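Local coordinates for protein ACDH-11, isoform b (Caenorhabditis elegans, PDB 4Y9J) that is a flavoprotein of the acyl-CoA dehydrogenase family, binding flavin-adenine dinucleotide and assembling from four protein chains, at residues Ser63-Leu68 with Phe133-Ser138; Leu24-Lys29 with Phe57-Thr62; Ala392-Leu397 with Glu464-Ala469. All coordinates share one frame; numbering follows the deposited sequence.

Contact 1. Residues Ser63-Leu68 with Phe133-Ser138; sequences SEVEHL and FLFSPS
S138 and E66 meet through a short hydrogen bond: S138 OG donates to E66 OE1 at 2.7 Å. The hydroxyl reaches the anti side of the carboxylate, 22° out of its plane. E66 does not begin by aiming at S138; a bend at chi2 (74°) turns CD towards the serine side, and OE1 makes the bond. Both partners are also held by R329, whose NH1 forms a salt bridge with E66 OE1 while NH2 bonds to S138 OG, so the two residues and the arginine make a closed polar cluster.

The tight part lies next to this bond. Here the backbones come close, with E66 CA and S138 CA only 4.7 Å apart, and V65 packs against F135. V65 CG1 lies 3.7 Å from F135 CE1, the two side chains crossing at about a right angle. The same methyl is 3.5 Å from S138 O. V65, F135 and S138 are buried, and S138 N bonds to F135 O at 2.9 Å.

The solvent side begins at E66, partly exposed although its acid is held, and continues to H67, which points away. This is helix packing within the AidB-type N-terminal region, between helix 44-74 and the C-terminal part of helix 121-135 with the turn after it. Helix 96-107 packs on V65 through L101 and on F135 through C105, while helix 304-338 supplies R329 beside P137.

Contact 2. Residues Leu24-Lys29 with Phe57-Thr62; sequences LHNPYK and FGDRIT
G58 brings its bare backbone against N26, the CA atoms of the two residues lying 4.8 Å apart. Having no side chain, G58 lets the amide settle on the helix, with N26 OD1 3.6 Å from G58 CA, and G58 O meets P27 CD at the same distance. One residue on, D59 starts away from the loop, but its carboxylate returns to it: N26 ND2 donates to D59 OD1 at 2.7 Å. The donor stands above the carboxylate, 66° out of its plane, whereas D59 OD1 lies near the amide plane of N26. ND2 also bonds to S55 O, one turn earlier in the helix.

At the other end of this amide, N26 OD1 accepts from Y28 N, which makes an Asx turn, and from K29 N, which widens it to an Asx motif, so the side chain ties loop 24-29 together while it binds helix 44-74. One water bridges K29 NZ to D59 OD1; a second reaches OD2, but its bond from K29 NZ is weak.

Further along, I61 CG2 packs on P27 CG at 4.2 Å and on L24 CD2 at 4.3 Å. T62 finishes the segment: with CG2 anti to its carbonyl carbon, that methyl sits 3.4 Å from L24 O and also touches L24 CG.

Contact 3. Residues Ala392-Leu397 with Glu464-Ala469; sequences AMMLRL and ENILLA. With UCC (S-{(3S,5R,9R)-1-[(2R,3S,4R,5R)-5-(6-amino-9H-purin-9-yl)-4-hydroxy-3-(phosphonooxy)tetrahydrofuran-2-yl]-3,5,9-trihydroxy-8,8-dimethyl-3,5-dioxido-10,14-dioxo-2,4,6-trioxa-11,15-diaza-3lambda~5~,5lambda~5~-diphosphaheptadecan-17-yl} undecanethioate), chain F.
N465 OD1 accepts the N-H of L468 at 3.0 Å, the N-cap bond that opens helix 466-478; the bond is nearly straight at the hydrogen, and the donor stands above the amide plane, 66° out of it. The backbone of the same residue faces the other helix, where N465 O lies 3.9 Å from M393 SD and also accepts from A469 N.

Most of the rest is apolar, with methyl groups at its centre. M393 points at the helix start, and its bend at chi3 (-83°) turns CE onto A469 CB, 3.6 Å away. M394 sets out less directly but is bent twice, and its CE comes to 3.7 Å from the same A469 CB. The alanine methyl is thus met by both methionine ends. M394 CE also lies 3.9 Å from I466 O. One turn further along helix 389-419, the side chains of L397 and I466 cross obliquely, L397 CD2 lying 4.0 Å from I466 CG2. At the exposed end, E464 OE1 comes to 3.7 Å from M393 CG, a contact of an acid oxygen with an aliphatic carbon.

R396 starts towards the second helix, but its end leads off to the UCC pocket, of which it is part. There UCC N1 sits over the centre of one guanidinium face, 3.2 Å above the plane, and NH2 forms a salt bridge with D455, which probably helps to hold the group in place.

The contact packs helix 389-419 of the acyl-CoA dehydrogenase C-terminal helical region on the start of helix 466-478. Other helices cover the buried side of the pair: V459 and F460 of helix 449-461 touch I466, L378 of helix 352-383 touches M394, and helix 524-545 contributes Y535 against M394 and I531 against L397.

In the fold
Contacts 1 and 2 are adjacent, their centres 8 Å apart, and share helix 44-74 of the AidB-type N-terminal region. Contact 2 closes before contact 1 opens, 57-62 running directly into 63-68, and the backbone probably carries bonds between them, E66 N to I61 O and V65 N to R60 O. One helix therefore receives both the loop 24-29 and the C-terminal part of helix 121-135 with the turn that follows. Contact 3 follows both, about 35 Å from contact 1 and 37 Å from contact 2 between centres, and touches neither. It joins helix 389-419, in the acyl-CoA dehydrogenase C-terminal region, to helix 466-478 of the following ACDH-11-type region, beside the UCC pocket.

Contact 1. Residues Ser63-Leu68 with Phe133-Ser138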
loop_
_atom_site.group_PDB
_atom_site.type_symbol
_atom_site.label_atom_id
_atom_site.label_comp_id
_atom_site.label_asym_id
_atom_site.label_seq_id
_atom_site.Cartn_x
_atom_site.Cartn_y
_atom_site.Cartn_z
ATOM N N SER B 63 12.370 25.830 -9.833
ATOM C CA SER B 63 11.060 26.303 -9.436
ATOM C C SER B 63 9.944 25.308 -9.703
ATOM O O SER B 63 8.924 25.424 -9.052
ATOM C CB SER B 63 10.753 27.641 -10.072
ATOM O OG SER B 63 10.410 27.516 -11.443
ATOM N N GLU B 64 10.084 24.404 -10.684
ATOM C CA GLU B 64 8.965 23.548 -11.158
ATOM C C GLU B 64 9.340 22.108 -11.443
ATOM O O GLU B 64 8.732 21.169 -10.878
ATOM C CB GLU B 64 8.238 24.134 -12.360
ATOM C CG GLU B 64 6.979 23.381 -12.780
ATOM C CD GLU B 64 6.325 23.924 -14.024
ATOM O OE1 GLU B 64 7.014 24.697 -14.765
ATOM O OE2 GLU B 64 5.123 23.605 -14.262
ATOM N N VAL B 65 10.353 21.871 -12.262
ATOM C CA VAL B 65 10.555 20.535 -12.793
ATOM C C VAL B 65 11.003 19.614 -11.687
ATOM O O VAL B 65 10.514 18.501 -11.602
ATOM C CB VAL B 65 11.581 20.481 -13.965
ATOM C CG1 VAL B 65 11.689 19.087 -14.508
ATOM C CG2 VAL B 65 11.165 21.454 -15.086
ATOM N N GLU B 66 11.980 20.036 -10.874
ATOM C CA GLU B 66 12.436 19.178 -9.783
ATOM C C GLU B 66 11.250 18.563 -8.943
ATOM O O GLU B 66 11.281 17.395 -8.613
ATOM C CB GLU B 66 13.441 19.960 -8.944
ATOM C CG GLU B 66 13.903 19.272 -7.695
ATOM C CD GLU B 66 14.884 18.122 -7.915
ATOM O OE1 GLU B 66 15.204 17.692 -9.053
ATOM O OE2 GLU B 66 15.334 17.604 -6.894
ATOM N N HIS B 67 10.279 19.390 -8.575
ATOM C CA HIS B 67 9.152 18.971 -7.708
ATOM C C HIS B 67 8.320 18.016 -8.469
ATOM O O HIS B 67 7.960 16.990 -7.955
ATOM C CB HIS B 67 8.294 20.169 -7.296
ATOM C CG HIS B 67 6.947 19.799 -6.700
ATOM N ND1 HIS B 67 6.801 19.361 -5.391
ATOM C CD2 HIS B 67 5.687 19.825 -7.220
ATOM C CE1 HIS B 67 5.524 19.117 -5.138
ATOM N NE2 HIS B 67 4.829 19.393 -6.225
ATOM N N LEU B 68 8.095 18.313 -9.762
ATOM C CA LEU B 68 7.329 17.383 -10.603
ATOM C C LEU B 68 7.962 16.024 -10.685
ATOM O O LEU B 68 7.279 14.972 -10.519
ATOM C CB LEU B 68 7.123 17.887 -12.039
ATOM C CG LEU B 68 6.303 19.135 -12.230
ATOM C CD1 LEU B 68 6.307 19.645 -13.683
ATOM C CD2 LEU B 68 4.886 18.969 -11.728
ATOM N N PHE B 133 20.870 17.644 -20.490
ATOM C CA PHE B 133 21.720 17.515 -19.325
ATOM C C PHE B 133 21.159 18.250 -18.074
ATOM O O PHE B 133 21.276 17.754 -16.944
ATOM C CB PHE B 133 23.134 17.933 -19.665
ATOM C CG PHE B 133 24.095 17.999 -18.476
ATOM C CD1 PHE B 133 24.635 16.847 -17.877
ATOM C CD2 PHE B 133 24.429 19.252 -17.934
ATOM C CE1 PHE B 133 25.538 16.976 -16.816
ATOM C CE2 PHE B 133 25.337 19.372 -16.900
ATOM C CZ PHE B 133 25.901 18.255 -16.349
ATOM N N LEU B 134 20.583 19.434 -18.263
ATOM C CA LEU B 134 19.905 20.129 -17.182
ATOM C C LEU B 134 18.614 19.387 -16.752
ATOM O O LEU B 134 18.325 19.263 -15.546
ATOM C CB LEU B 134 19.582 21.547 -17.573
ATOM C CG LEU B 134 20.776 22.399 -17.989
ATOM C CD1 LEU B 134 20.219 23.766 -18.367
ATOM C CD2 LEU B 134 21.791 22.503 -16.867
ATOM N N PHE B 135 17.892 18.816 -17.720
ATOM C CA PHE B 135 16.593 18.179 -17.465
ATOM C C PHE B 135 16.770 16.869 -16.716
ATOM O O PHE B 135 16.045 16.601 -15.739
ATOM C CB PHE B 135 15.844 17.956 -18.816
ATOM C CG PHE B 135 14.480 17.342 -18.693
ATOM C CD1 PHE B 135 13.504 17.941 -17.899
ATOM C CD2 PHE B 135 14.170 16.174 -19.350
ATOM C CE1 PHE B 135 12.233 17.437 -17.802
ATOM C CE2 PHE B 135 12.884 15.626 -19.227
ATOM C CZ PHE B 135 11.921 16.273 -18.488
ATOM N N SER B 136 17.741 16.064 -17.153
ATOM C CA SER B 136 17.768 14.625 -16.814
ATOM C C SER B 136 17.650 14.261 -15.310
ATOM O O SER B 136 16.822 13.424 -14.957
ATOM C CB SER B 136 18.980 13.985 -17.483
ATOM O OG SER B 136 18.795 12.582 -17.518
ATOM N N PRO B 137 18.434 14.903 -14.414
ATOM C CA PRO B 137 18.322 14.528 -13.022
ATOM C C PRO B 137 17.079 15.068 -12.323
ATOM O O PRO B 137 16.777 14.627 -11.219
ATOM C CB PRO B 137 19.586 15.114 -12.384
ATOM C CG PRO B 137 20.033 16.203 -13.308
ATOM C CD PRO B 137 19.587 15.788 -14.651
ATOM N N SER B 138 16.345 15.967 -12.941
ATOM C CA SER B 138 15.036 16.329 -12.425
ATOM C C SER B 138 13.818 15.794 -13.144
ATOM O O SER B 138 12.687 16.181 -12.811
ATOM C CB SER B 138 14.924 17.837 -12.476
ATOM O OG SER B 138 15.872 18.393 -11.597
#

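Contact 2. Residues Leu24-Lys29 with Phe57-Thr62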
loop_
_atom_site.group_PDB
_atom_site.type_symbol
_atom_site.label_atom_id
_atom_site.label_comp_id
_atom_site.label_asym_id
_atom_site.label_seq_id
_atom_site.Cartn_x
_atom_site.Cartn_y
_atom_site.Cartn_z
ATOM N N LEU B 24 19.274 22.939 -4.218
ATOM C CA LEU B 24 19.501 22.803 -5.641
ATOM C C LEU B 24 19.517 24.177 -6.233
ATOM O O LEU B 24 18.487 24.976 -6.229
ATOM C CB LEU B 24 18.427 21.960 -6.322
ATOM C CG LEU B 24 18.578 21.821 -7.825
ATOM C CD1 LEU B 24 19.860 21.088 -8.111
ATOM C CD2 LEU B 24 17.375 21.145 -8.480
ATOM N N HIS B 25 20.676 24.505 -6.750
ATOM C CA HIS B 25 20.826 25.804 -7.387
ATOM C C HIS B 25 20.572 25.671 -8.887
ATOM O O HIS B 25 20.624 24.580 -9.409
ATOM C CB HIS B 25 22.241 26.324 -7.149
ATOM C CG HIS B 25 22.618 26.426 -5.704
ATOM N ND1 HIS B 25 22.109 27.406 -4.872
ATOM C CD2 HIS B 25 23.495 25.716 -4.957
ATOM C CE1 HIS B 25 22.643 27.265 -3.663
ATOM N NE2 HIS B 25 23.473 26.244 -3.691
ATOM N N ASN B 26 20.296 26.800 -9.565
ATOM C CA ASN B 26 20.110 26.826 -11.032
ATOM C C ASN B 26 21.235 26.018 -11.660
ATOM O O ASN B 26 22.399 26.432 -11.526
ATOM C CB ASN B 26 20.168 28.277 -11.529
ATOM C CG ASN B 26 19.975 28.396 -13.050
ATOM O OD1 ASN B 26 20.624 27.703 -13.817
ATOM N ND2 ASN B 26 19.105 29.271 -13.461
ATOM N N PRO B 27 20.927 24.873 -12.322
ATOM C CA PRO B 27 21.982 23.991 -12.759
ATOM C C PRO B 27 22.798 24.484 -13.964
ATOM O O PRO B 27 23.831 23.921 -14.247
ATOM C CB PRO B 27 21.254 22.697 -13.050
ATOM C CG PRO B 27 19.893 23.108 -13.422
ATOM C CD PRO B 27 19.624 24.209 -12.491
ATOM N N TYR B 28 22.336 25.491 -14.675
ATOM C CA TYR B 28 23.102 26.055 -15.739
ATOM C C TYR B 28 24.121 26.979 -15.073
ATOM O O TYR B 28 25.300 26.834 -15.285
ATOM C CB TYR B 28 22.233 26.849 -16.714
ATOM C CG TYR B 28 23.086 27.337 -17.849
ATOM C CD1 TYR B 28 23.539 26.471 -18.811
ATOM C CD2 TYR B 28 23.576 28.627 -17.866
ATOM C CE1 TYR B 28 24.395 26.897 -19.819
ATOM C CE2 TYR B 28 24.448 29.045 -18.857
ATOM C CZ TYR B 28 24.851 28.167 -19.837
ATOM O OH TYR B 28 25.715 28.612 -20.839
ATOM N N LYS B 29 23.675 27.893 -14.232
ATOM C CA LYS B 29 24.565 28.861 -13.593
ATOM C C LYS B 29 25.580 28.223 -12.650
ATOM O O LYS B 29 26.671 28.683 -12.527
ATOM C CB LYS B 29 23.766 29.860 -12.792
ATOM C CG LYS B 29 22.979 30.820 -13.672
ATOM C CD LYS B 29 22.059 31.717 -12.857
ATOM C CE LYS B 29 21.233 32.560 -13.780
ATOM N NZ LYS B 29 20.348 33.461 -13.014
ATOM N N PHE B 57 15.745 28.013 -18.446
ATOM C CA PHE B 57 15.320 26.659 -18.129
ATOM C C PHE B 57 15.807 26.182 -16.787
ATOM O O PHE B 57 15.101 25.447 -16.076
ATOM C CB PHE B 57 15.737 25.716 -19.261
ATOM C CG PHE B 57 15.180 24.335 -19.172
ATOM C CD1 PHE B 57 13.793 24.106 -19.072
ATOM C CD2 PHE B 57 16.014 23.257 -19.212
ATOM C CE1 PHE B 57 13.305 22.836 -19.010
ATOM C CE2 PHE B 57 15.545 21.962 -19.135
ATOM C CZ PHE B 57 14.173 21.749 -19.007
ATOM N N GLY B 58 17.024 26.535 -16.418
ATOM C CA GLY B 58 17.542 26.247 -15.105
ATOM C C GLY B 58 16.705 26.765 -13.959
ATOM O O GLY B 58 16.617 26.081 -12.940
ATOM N N ASP B 59 16.102 27.940 -14.103
ATOM C CA ASP B 59 15.197 28.441 -13.086
ATOM C C ASP B 59 13.872 27.690 -13.101
ATOM O O ASP B 59 13.208 27.522 -12.051
ATOM C CB ASP B 59 14.902 29.898 -13.235
ATOM C CG ASP B 59 16.100 30.796 -12.950
ATOM O OD1 ASP B 59 17.041 30.449 -12.181
ATOM O OD2 ASP B 59 16.069 31.922 -13.483
ATOM N N ARG B 60 13.493 27.214 -14.270
ATOM C CA ARG B 60 12.322 26.359 -14.346
ATOM C C ARG B 60 12.557 25.022 -13.675
ATOM O O ARG B 60 11.625 24.426 -13.101
ATOM C CB ARG B 60 11.893 26.159 -15.762
ATOM C CG ARG B 60 10.487 25.608 -15.861
ATOM C CD ARG B 60 9.968 25.378 -17.278
ATOM N NE ARG B 60 8.515 25.167 -17.222
ATOM C CZ ARG B 60 7.666 25.213 -18.233
ATOM N NH1 ARG B 60 8.038 25.358 -19.491
ATOM N NH2 ARG B 60 6.402 25.045 -17.975
ATOM N N ILE B 61 13.783 24.503 -13.761
ATOM C CA ILE B 61 14.141 23.270 -13.099
ATOM C C ILE B 61 13.959 23.446 -11.575
ATOM O O ILE B 61 13.356 22.587 -10.936
ATOM C CB ILE B 61 15.593 22.825 -13.389
ATOM C CG1 ILE B 61 15.891 22.554 -14.873
ATOM C CG2 ILE B 61 16.019 21.649 -12.553
ATOM C CD1 ILE B 61 15.152 21.440 -15.467
ATOM N N THR B 62 14.506 24.511 -10.996
ATOM C CA THR B 62 14.488 24.663 -9.564
ATOM C C THR B 62 13.072 25.033 -9.069
ATOM O O THR B 62 12.615 24.501 -8.064
ATOM C CB THR B 62 15.488 25.711 -9.041
ATOM O OG1 THR B 62 15.216 26.994 -9.619
ATOM C CG2 THR B 62 16.962 25.248 -9.296
HETATM O O HOH W 1 18.370 33.027 -15.532
HETATM O O HOH W 2 18.615 32.246 -11.160
#

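Contact 3. Residues Ala392-Leu397 with Glu464-Ala469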
loop_
_atom_site.group_PDB
_atom_site.type_symbol
_atom_site.label_atom_id
_atom_site.label_comp_id
_atom_site.label_asym_id
_atom_site.label_seq_id
_atom_site.Cartn_x
_atom_site.Cartn_y
_atom_site.Cartn_z
ATOM N N ALA B 392 33.519 11.603 -39.087
ATOM C CA ALA B 392 32.519 10.530 -39.225
ATOM C C ALA B 392 32.946 9.303 -38.451
ATOM O O ALA B 392 32.144 8.695 -37.740
ATOM C CB ALA B 392 32.344 10.190 -40.693
ATOM N N MET B 393 34.228 8.925 -38.560
ATOM C CA MET B 393 34.709 7.747 -37.805
ATOM C C MET B 393 34.621 7.950 -36.294
ATOM O O MET B 393 34.196 7.035 -35.578
ATOM C CB MET B 393 36.138 7.342 -38.218
ATOM C CG MET B 393 36.151 6.665 -39.588
ATOM S SD MET B 393 37.803 6.131 -40.098
ATOM C CE MET B 393 38.412 7.676 -40.751
ATOM N N MET B 394 35.031 9.121 -35.813
ATOM C CA MET B 394 34.993 9.412 -34.396
ATOM C C MET B 394 33.565 9.444 -33.832
ATOM O O MET B 394 33.352 9.097 -32.657
ATOM C CB MET B 394 35.734 10.714 -34.077
ATOM C CG MET B 394 37.242 10.609 -34.191
ATOM S SD MET B 394 37.880 9.153 -33.363
ATOM C CE MET B 394 37.983 7.968 -34.717
ATOM N N LEU B 395 32.573 9.808 -34.645
ATOM C CA LEU B 395 31.170 9.722 -34.183
ATOM C C LEU B 395 30.780 8.289 -33.935
ATOM O O LEU B 395 30.175 7.983 -32.922
ATOM C CB LEU B 395 30.193 10.304 -35.210
ATOM C CG LEU B 395 28.691 10.273 -34.918
ATOM C CD1 LEU B 395 28.291 10.807 -33.535
ATOM C CD2 LEU B 395 27.960 10.989 -36.040
ATOM N N ARG B 396 31.170 7.392 -34.826
ATOM C CA ARG B 396 30.762 5.989 -34.683
ATOM C C ARG B 396 31.444 5.315 -33.505
ATOM O O ARG B 396 30.810 4.498 -32.788
ATOM C CB ARG B 396 31.054 5.217 -35.980
ATOM C CG ARG B 396 30.701 3.727 -35.874
ATOM C CD ARG B 396 29.219 3.406 -35.750
ATOM N NE ARG B 396 28.966 1.975 -35.605
ATOM C CZ ARG B 396 28.806 1.329 -34.434
ATOM N NH1 ARG B 396 28.804 1.976 -33.255
ATOM N NH2 ARG B 396 28.611 0.008 -34.454
ATOM N N LEU B 397 32.696 5.710 -33.277
ATOM C CA LEU B 397 33.512 5.188 -32.175
ATOM C C LEU B 397 33.091 5.759 -30.805
ATOM O O LEU B 397 32.965 5.011 -29.808
ATOM C CB LEU B 397 34.978 5.525 -32.395
ATOM C CG LEU B 397 35.883 5.140 -31.239
ATOM C CD1 LEU B 397 35.831 3.623 -31.073
ATOM C CD2 LEU B 397 37.297 5.654 -31.446
ATOM N N GLU B 464 37.216 1.170 -42.126
ATOM C CA GLU B 464 38.358 1.973 -42.438
ATOM C C GLU B 464 39.171 2.022 -41.139
ATOM O O GLU B 464 38.788 1.439 -40.098
ATOM C CB GLU B 464 37.932 3.388 -42.882
ATOM C CG GLU B 464 36.625 3.491 -43.682
ATOM C CD GLU B 464 35.375 3.607 -42.809
ATOM O OE1 GLU B 464 35.475 3.574 -41.565
ATOM O OE2 GLU B 464 34.267 3.731 -43.368
ATOM N N ASN B 465 40.295 2.707 -41.197
ATOM C CA ASN B 465 41.274 2.688 -40.133
ATOM C C ASN B 465 40.841 3.582 -38.977
ATOM O O ASN B 465 41.253 4.755 -38.866
ATOM C CB ASN B 465 42.660 3.091 -40.649
ATOM C CG ASN B 465 43.752 2.577 -39.750
ATOM O OD1 ASN B 465 43.535 2.358 -38.541
ATOM N ND2 ASN B 465 44.912 2.333 -40.323
ATOM N N ILE B 466 39.998 3.001 -38.106
ATOM C CA ILE B 466 39.462 3.738 -36.959
ATOM C C ILE B 466 40.611 4.138 -36.049
ATOM O O ILE B 466 40.647 5.246 -35.547
ATOM C CB ILE B 466 38.341 2.964 -36.164
ATOM C CG1 ILE B 466 36.980 3.079 -36.849
ATOM C CG2 ILE B 466 38.102 3.630 -34.859
ATOM C CD1 ILE B 466 36.869 2.178 -38.055
ATOM N N LEU B 467 41.583 3.261 -35.854
ATOM C CA LEU B 467 42.690 3.619 -34.975
ATOM C C LEU B 467 43.551 4.799 -35.482
ATOM O O LEU B 467 43.905 5.694 -34.723
ATOM C CB LEU B 467 43.579 2.412 -34.751
ATOM C CG LEU B 467 44.481 2.561 -33.527
ATOM C CD1 LEU B 467 43.604 2.265 -32.334
ATOM C CD2 LEU B 467 45.768 1.698 -33.622
ATOM N N LEU B 468 43.914 4.780 -36.753
ATOM C CA LEU B 468 44.604 5.931 -37.357
ATOM C C LEU B 468 43.839 7.257 -37.145
ATOM O O LEU B 468 44.397 8.316 -36.725
ATOM C CB LEU B 468 44.750 5.709 -38.857
ATOM C CG LEU B 468 45.390 6.898 -39.561
ATOM C CD1 LEU B 468 46.822 7.087 -39.075
ATOM C CD2 LEU B 468 45.371 6.772 -41.100
ATOM N N ALA B 469 42.550 7.179 -37.470
ATOM C CA ALA B 469 41.643 8.299 -37.294
ATOM C C ALA B 469 41.606 8.808 -35.858
ATOM O O ALA B 469 41.677 10.021 -35.618
ATOM C CB ALA B 469 40.241 7.877 -37.704
HETATM O OA1 UCC F . 17.143 -0.770 -23.261
HETATM C CA1 UCC F . 16.276 -0.200 -24.031
HETATM C CA2 UCC F . 15.367 0.997 -23.729
HETATM C CA3 UCC F . 15.667 1.880 -22.558
HETATM C CA4 UCC F . 15.457 3.393 -22.901
HETATM C CA5 UCC F . 16.815 4.107 -22.909
HETATM C CA6 UCC F . 16.738 5.435 -22.239
HETATM C CA7 UCC F . 18.081 6.148 -22.245
HETATM C CA8 UCC F . 17.606 7.438 -21.707
HETATM C CA9 UCC F . 18.315 8.099 -20.653
HETATM C C10 UCC F . 17.572 8.192 -19.397
HETATM C C11 UCC F . 18.456 7.377 -18.463
HETATM S S UCC F . 15.893 -0.684 -25.586
HETATM C CP1 UCC F . 16.887 -2.168 -26.002
HETATM C CP2 UCC F . 18.370 -1.962 -26.009
HETATM N NP1 UCC F . 19.095 -3.093 -26.623
HETATM C CP3 UCC F . 20.374 -2.897 -26.949
HETATM O OP1 UCC F . 21.017 -1.887 -26.662
HETATM C CP4 UCC F . 21.035 -3.973 -27.785
HETATM C CP5 UCC F . 22.351 -4.395 -27.115
HETATM N NP2 UCC F . 22.965 -5.274 -28.103
HETATM C CP6 UCC F . 23.688 -4.855 -29.140
HETATM O OP2 UCC F . 24.008 -3.686 -29.311
HETATM C CP8 UCC F . 24.201 -5.961 -30.040
HETATM O OP3 UCC F . 25.605 -5.703 -30.343
HETATM C CPB UCC F . 23.587 -6.049 -31.417
HETATM C CP7 UCC F . 23.358 -4.760 -32.220
HETATM C CP9 UCC F . 22.048 -6.169 -31.031
HETATM C CPA UCC F . 23.655 -7.454 -32.057
HETATM O O7 UCC F . 22.981 -7.435 -33.341
HETATM P P2 UCC F . 23.328 -8.562 -34.452
HETATM O O21 UCC F . 22.452 -8.368 -35.680
HETATM O O22 UCC F . 23.464 -9.887 -33.689
HETATM O O6 UCC F . 24.868 -8.146 -34.773
HETATM P P1 UCC F . 25.501 -7.641 -36.144
HETATM O O11 UCC F . 25.360 -8.654 -37.271
HETATM O O12 UCC F . 26.870 -7.196 -35.722
HETATM O "O5'" UCC F . 24.538 -6.309 -36.431
HETATM C "C5'" UCC F . 23.723 -6.247 -37.627
HETATM C "C4'" UCC F . 23.974 -4.949 -38.419
HETATM C "C3'" UCC F . 25.428 -4.845 -38.872
HETATM O "O3'" UCC F . 25.376 -4.130 -40.081
HETATM P P3 UCC F . 25.802 -4.771 -41.460
HETATM O O33 UCC F . 25.465 -3.668 -42.438
HETATM O O32 UCC F . 24.829 -5.909 -41.666
HETATM O O31 UCC F . 27.296 -5.129 -41.264
HETATM C "C2'" UCC F . 26.136 -3.996 -37.825
HETATM O "O2'" UCC F . 27.189 -3.170 -38.320
HETATM O "O4'" UCC F . 23.735 -3.806 -37.571
HETATM C "C1'" UCC F . 24.957 -3.090 -37.449
HETATM N N9 UCC F . 25.042 -2.447 -36.130
HETATM C C4 UCC F . 25.277 -1.146 -35.995
HETATM N N3 UCC F . 25.417 -0.096 -36.839
HETATM C C8 UCC F . 24.974 -3.060 -34.925
HETATM N N7 UCC F . 25.120 -2.130 -33.962
HETATM C C5 UCC F . 25.300 -0.926 -34.550
HETATM C C6 UCC F . 25.462 0.483 -34.102
HETATM N N6 UCC F . 25.490 0.755 -32.773
HETATM N N1 UCC F . 25.652 1.446 -35.061
HETATM C C2 UCC F . 25.628 1.148 -36.376
#